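Local atomic coordinates of protein Kif13b (Mus musculus, PDB entry 5B64), a protein that probably carries cargo along microtubules as a kinesin-3 family motor, represented here by a non-motor fragment with a kinesin protein 1B region. Residues Val19-Leu24 with Ser63-Gln68; Thr44-Thr49 with Lys76-Leu81. All coordinates share one frame; numbering follows the deposited sequence.

Contact 1 of 2, residues Val19-Leu24 with Ser63-Gln68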
loop_
_atom_site.group_PDB
_atom_site.type_symbol
_atom_site.label_atom_id
_atom_site.label_comp_id
_atom_site.label_asym_id
_atom_site.label_seq_id
_atom_site.Cartn_x
_atom_site.Cartn_y
_atom_site.Cartn_z
ATOM N N VAL B 19 -0.497 -31.889 -4.547
ATOM C CA VAL B 19 -1.456 -31.433 -5.538
ATOM C C VAL B 19 -2.254 -30.238 -5.013
ATOM O O VAL B 19 -2.408 -29.222 -5.696
ATOM C CB VAL B 19 -2.393 -32.577 -5.952
ATOM C CG1 VAL B 19 -3.670 -32.028 -6.556
ATOM C CG2 VAL B 19 -1.656 -33.524 -6.922
ATOM N N LYS B 20 -2.745 -30.371 -3.787
ATOM C CA LYS B 20 -3.459 -29.304 -3.107
ATOM C C LYS B 20 -2.616 -28.031 -3.046
ATOM O O LYS B 20 -3.096 -26.960 -3.381
ATOM C CB LYS B 20 -3.823 -29.772 -1.694
ATOM C CG LYS B 20 -4.497 -28.759 -0.776
ATOM C CD LYS B 20 -4.984 -29.491 0.467
ATOM C CE LYS B 20 -5.751 -28.579 1.418
ATOM N NZ LYS B 20 -6.728 -29.335 2.280
ATOM N N ALA B 21 -1.360 -28.162 -2.631
ATOM C CA ALA B 21 -0.490 -27.007 -2.444
ATOM C C ALA B 21 -0.199 -26.349 -3.780
ATOM O O ALA B 21 -0.146 -25.115 -3.887
ATOM C CB ALA B 21 0.813 -27.419 -1.760
ATOM N N ASN B 22 -0.006 -27.188 -4.794
ATOM C CA ASN B 22 0.263 -26.723 -6.144
ATOM C C ASN B 22 -0.799 -25.763 -6.655
ATOM O O ASN B 22 -0.475 -24.725 -7.226
ATOM C CB ASN B 22 0.417 -27.902 -7.093
ATOM C CG ASN B 22 1.835 -28.404 -7.153
ATOM O OD1 ASN B 22 2.756 -27.749 -6.663
ATOM N ND2 ASN B 22 2.033 -29.558 -7.785
ATOM N N LEU B 23 -2.062 -26.118 -6.435
ATOM C CA LEU B 23 -3.191 -25.254 -6.759
ATOM C C LEU B 23 -3.250 -23.951 -5.921
ATOM O O LEU B 23 -3.392 -22.863 -6.470
ATOM C CB LEU B 23 -4.503 -26.033 -6.596
ATOM C CG LEU B 23 -5.108 -26.834 -7.761
ATOM C CD1 LEU B 23 -4.330 -26.660 -9.057
ATOM C CD2 LEU B 23 -5.291 -28.319 -7.426
ATOM N N LEU B 24 -3.156 -24.065 -4.598
ATOM C CA LEU B 24 -3.347 -22.923 -3.704
ATOM C C LEU B 24 -2.322 -21.835 -3.961
ATOM O O LEU B 24 -2.625 -20.643 -3.946
ATOM C CB LEU B 24 -3.245 -23.365 -2.248
ATOM C CG LEU B 24 -4.282 -24.399 -1.819
ATOM C CD1 LEU B 24 -4.318 -24.536 -0.308
ATOM C CD2 LEU B 24 -5.647 -24.027 -2.365
ATOM N N SER B 63 8.030 -36.060 4.933
ATOM C CA SER B 63 7.715 -34.781 4.322
ATOM C C SER B 63 6.247 -34.466 4.153
ATOM O O SER B 63 5.393 -35.337 3.967
ATOM C CB SER B 63 8.398 -34.647 2.968
ATOM O OG SER B 63 9.733 -34.245 3.157
ATOM N N GLU B 64 5.982 -33.178 4.209
ATOM C CA GLU B 64 4.719 -32.646 3.771
ATOM C C GLU B 64 5.037 -31.310 3.117
ATOM O O GLU B 64 6.134 -30.773 3.304
ATOM C CB GLU B 64 3.793 -32.480 4.956
ATOM C CG GLU B 64 4.279 -31.491 5.957
ATOM C CD GLU B 64 3.456 -31.558 7.220
ATOM O OE1 GLU B 64 3.192 -30.493 7.830
ATOM O OE2 GLU B 64 3.067 -32.692 7.594
ATOM N N PRO B 65 4.105 -30.783 2.316
ATOM C CA PRO B 65 4.430 -29.541 1.609
ATOM C C PRO B 65 4.514 -28.302 2.501
ATOM O O PRO B 65 3.776 -28.139 3.483
ATOM C CB PRO B 65 3.287 -29.397 0.598
ATOM C CG PRO B 65 2.687 -30.756 0.491
ATOM C CD PRO B 65 2.872 -31.410 1.809
ATOM N N ALA B 66 5.446 -27.430 2.141
ATOM C CA ALA B 66 5.557 -26.101 2.733
ATOM C C ALA B 66 5.696 -25.082 1.600
ATOM O O ALA B 66 5.925 -25.448 0.437
ATOM C CB ALA B 66 6.746 -26.019 3.702
ATOM N N ILE B 67 5.549 -23.809 1.934
ATOM C CA ILE B 67 5.432 -22.779 0.923
ATOM C C ILE B 67 6.547 -21.761 1.041
ATOM O O ILE B 67 6.677 -21.075 2.069
ATOM C CB ILE B 67 4.092 -22.033 1.045
ATOM C CG1 ILE B 67 2.923 -23.023 1.087
ATOM C CG2 ILE B 67 3.963 -20.997 -0.067
ATOM C CD1 ILE B 67 2.824 -23.911 -0.113
ATOM N N GLN B 68 7.346 -21.660 -0.014
ATOM C CA GLN B 68 8.374 -20.645 -0.062
ATOM C C GLN B 68 7.760 -19.361 -0.572
ATOM O O GLN B 68 7.188 -19.328 -1.655
ATOM C CB GLN B 68 9.533 -21.059 -0.954
ATOM C CG GLN B 68 10.489 -19.908 -1.204
ATOM C CD GLN B 68 11.815 -20.369 -1.760
ATOM O OE1 GLN B 68 12.588 -21.037 -1.068
ATOM N NE2 GLN B 68 12.091 -20.016 -3.017
#

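Contact 2 of 2, residues Thr44-Thr49 with Lys76-Leu81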
loop_
_atom_site.group_PDB
_atom_site.type_symbol
_atom_site.label_atom_id
_atom_site.label_comp_id
_atom_site.label_asym_id
_atom_site.label_seq_id
_atom_site.Cartn_x
_atom_site.Cartn_y
_atom_site.Cartn_z
ATOM N N THR B 44 7.709 -26.346 -1.623
ATOM C CA THR B 44 8.827 -27.175 -1.181
ATOM C C THR B 44 8.384 -28.194 -0.144
ATOM O O THR B 44 7.205 -28.345 0.171
ATOM C CB THR B 44 9.920 -26.362 -0.471
ATOM O OG1 THR B 44 9.446 -25.035 -0.181
ATOM C CG2 THR B 44 11.228 -26.345 -1.282
ATOM N N LEU B 45 9.359 -28.878 0.425
ATOM C CA LEU B 45 9.073 -29.777 1.522
ATOM C C LEU B 45 9.524 -29.218 2.864
ATOM O O LEU B 45 10.375 -28.321 2.955
ATOM C CB LEU B 45 9.727 -31.127 1.274
ATOM C CG LEU B 45 9.205 -31.808 0.008
ATOM C CD1 LEU B 45 9.712 -33.250 -0.068
ATOM C CD2 LEU B 45 7.680 -31.743 -0.136
ATOM N N GLN B 46 8.914 -29.737 3.911
ATOM C CA GLN B 46 9.511 -29.620 5.220
ATOM C C GLN B 46 9.183 -30.867 6.018
ATOM O O GLN B 46 8.288 -31.643 5.667
ATOM C CB GLN B 46 9.086 -28.337 5.949
ATOM C CG GLN B 46 7.653 -28.314 6.484
ATOM C CD GLN B 46 7.286 -26.946 7.083
ATOM O OE1 GLN B 46 8.159 -26.211 7.567
ATOM N NE2 GLN B 46 5.998 -26.595 7.030
ATOM N N ILE B 47 9.952 -31.062 7.072
ATOM C CA ILE B 47 9.721 -32.135 7.993
ATOM C C ILE B 47 9.358 -31.493 9.326
ATOM O O ILE B 47 10.219 -30.954 10.028
ATOM C CB ILE B 47 10.960 -33.034 8.080
ATOM C CG1 ILE B 47 11.285 -33.573 6.689
ATOM C CG2 ILE B 47 10.744 -34.177 9.071
ATOM C CD1 ILE B 47 12.345 -34.608 6.690
ATOM N N PRO B 48 8.063 -31.503 9.649
ATOM C CA PRO B 48 7.535 -30.911 10.881
ATOM C C PRO B 48 7.956 -31.744 12.079
ATOM O O PRO B 48 8.340 -32.896 11.901
ATOM C CB PRO B 48 6.023 -31.012 10.693
ATOM C CG PRO B 48 5.835 -32.174 9.740
ATOM C CD PRO B 48 7.012 -32.129 8.821
ATOM N N THR B 49 7.884 -31.183 13.280
ATOM C CA THR B 49 8.292 -31.926 14.459
ATOM C C THR B 49 7.324 -33.084 14.719
ATOM O O THR B 49 7.694 -34.075 15.343
ATOM C CB THR B 49 8.392 -31.017 15.703
ATOM O OG1 THR B 49 8.825 -29.708 15.312
ATOM C CG2 THR B 49 9.379 -31.593 16.712
ATOM N N LYS B 76 12.970 -13.976 1.673
ATOM C CA LYS B 76 12.199 -15.185 1.451
ATOM C C LYS B 76 11.827 -15.777 2.799
ATOM O O LYS B 76 12.613 -15.705 3.749
ATOM C CB LYS B 76 13.022 -16.199 0.644
ATOM N N GLN B 77 10.636 -16.362 2.891
ATOM C CA GLN B 77 10.238 -17.020 4.118
ATOM C C GLN B 77 9.468 -18.280 3.808
ATOM O O GLN B 77 8.911 -18.407 2.722
ATOM C CB GLN B 77 9.413 -16.077 4.983
ATOM C CG GLN B 77 8.163 -15.541 4.303
ATOM C CD GLN B 77 7.546 -14.360 5.054
ATOM O OE1 GLN B 77 6.329 -14.241 5.124
ATOM N NE2 GLN B 77 8.386 -13.484 5.610
ATOM N N ILE B 78 9.454 -19.220 4.751
ATOM C CA ILE B 78 8.603 -20.395 4.637
ATOM C C ILE B 78 7.274 -20.244 5.400
ATOM O O ILE B 78 7.266 -19.847 6.562
ATOM C CB ILE B 78 9.305 -21.652 5.158
ATOM C CG1 ILE B 78 10.671 -21.827 4.490
ATOM C CG2 ILE B 78 8.433 -22.883 4.915
ATOM C CD1 ILE B 78 10.605 -21.968 2.971
ATOM N N TRP B 79 6.158 -20.544 4.734
ATOM C CA TRP B 79 4.893 -20.795 5.427
ATOM C C TRP B 79 4.510 -22.271 5.364
ATOM O O TRP B 79 4.804 -22.976 4.395
ATOM C CB TRP B 79 3.744 -20.069 4.763
ATOM C CG TRP B 79 3.810 -18.611 4.724
ATOM C CD1 TRP B 79 4.796 -17.813 5.206
ATOM C CD2 TRP B 79 2.829 -17.750 4.147
ATOM N NE1 TRP B 79 4.484 -16.496 4.975
ATOM C CE2 TRP B 79 3.288 -16.430 4.319
ATOM C CE3 TRP B 79 1.607 -17.968 3.498
ATOM C CZ2 TRP B 79 2.559 -15.325 3.870
ATOM C CZ3 TRP B 79 0.884 -16.870 3.058
ATOM C CH2 TRP B 79 1.359 -15.565 3.252
ATOM N N SER B 80 3.797 -22.726 6.378
ATOM C CA SER B 80 3.203 -24.046 6.326
ATOM C C SER B 80 2.036 -24.007 5.348
ATOM O O SER B 80 1.471 -22.939 5.076
ATOM C CB SER B 80 2.683 -24.444 7.704
ATOM O OG SER B 80 1.495 -23.726 8.025
ATOM N N LEU B 81 1.680 -25.174 4.818
ATOM C CA LEU B 81 0.519 -25.296 3.954
ATOM C C LEU B 81 -0.734 -24.771 4.670
ATOM O O LEU B 81 -1.509 -23.999 4.096
ATOM C CB LEU B 81 0.327 -26.747 3.500
ATOM C CG LEU B 81 -0.843 -26.935 2.532
ATOM C CD1 LEU B 81 -0.653 -26.058 1.264
ATOM C CD2 LEU B 81 -1.085 -28.390 2.174
#

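Contact 1 of 2, residues Val19-Leu24 with Ser63-Gln68
Helix-on-sheet packing joins helix 9-34 to strand 64-71, the middle strand of a three-stranded antiparallel sheet, and within Val19-Leu24 it is Ala21 that meets Pro65 and Ile67. Ala21 CA lies 6.9 Å from Pro65 CA, and a beta carbon from each side closes the gap. Ala21 CB points at the strand and reaches Pro65 CB at 3.9 Å, an apolar contact at the beta carbon of the proline ring. Two residues along, on the same face of the strand, Ile67 adds a looser second touch. Its CG1 is roughly opposite the carbonyl carbon (chi1 -51°), and a folded chi2 of -59° turns the terminal methyl back to the helix side. Ala66, between them, directs its CB away from the helix. All three touching residues are buried. Leu14, Gln17 and Ile18 of the same helix also pack on Pro65, whereas Leu81 touches Ala21 and Leu84 touches Ile67, bringing helix 81-100 into the same layer. No hydrogen bond crosses the interface; its second, looser apolar touch places Ile67 CD1 4.4 Å from Ala21 CB.

Contact 2 of 2, residues Thr44-Thr49 with Lys76-Leu81
Gln46 reaches Ser80 through two torsions: chi1 of 73° sets CG between the backbone N and the carbonyl carbon, and chi2 of -175° then runs the chain straight out to its amide. The fold element is a three-stranded antiparallel meander, and the contact joins its outer strands, 40-46 and 75-80, across one face over the middle strand, 64-71. Gln46 CA and Ser80 CA are therefore 8.5 Å apart, too far for direct backbone pairing, and the glutamine spans the gap over the side chain of Ala66 in the middle strand. Its amide nitrogen arrives beside the backbone of the far strand, with Gln46 NE2 3.8 Å from Ser80 CA and 4.0 Å from Ser80 CB. The carbonyl branch turns to Ile78, where Gln46 OE1 is 4.3 Å from Ile78 CG2. These are van der Waals approaches to carbon, and no hydrogen bond links the segments. The hydroxyl of Ser80 is engaged in another way: as N-cap of helix 81-100, its OG is hydrogen-bonded to the backbone N of Lys83. Trp79 directs its CB away from strand 40-46, and its indole packs on Leu84 and Met91, with cation-pi partners in Lys83 and Arg87. Gln77 holds the indole at its edge and is itself tethered through NE2 to the carbonyl oxygen of Asp120. The donor is tilted from the carbonyl plane, yet the bond is fairly straight: Trp79 NE1 donates to Gln77 OE1 over 2.9 Å with an N-H...O angle of 160°.

Overall arrangement
The centres of contacts 1 and 2 lie about 9 Å apart, and both belong to the same three-stranded antiparallel sheet. Along the chain their segments alternate: 19-24, 44-49, 63-68, 76-81. Strand 64-71 supplies one side of contact 1 and separates the two strands of contact 2. Backbone pairing ties the contacts together on both sides of that strand, with probable hydrogen bonds from Ala66 N to Thr44 O (2.8 Å) and from Ile67 N to Trp79 O (2.7 Å). Contact 1 is buried between helix 9-34 and the sheet, whereas contact 2 is at the surface. Helices 9-34 and 81-100 pack on one sheet face and on each other; Gln46 and Ile78 lie at the other face.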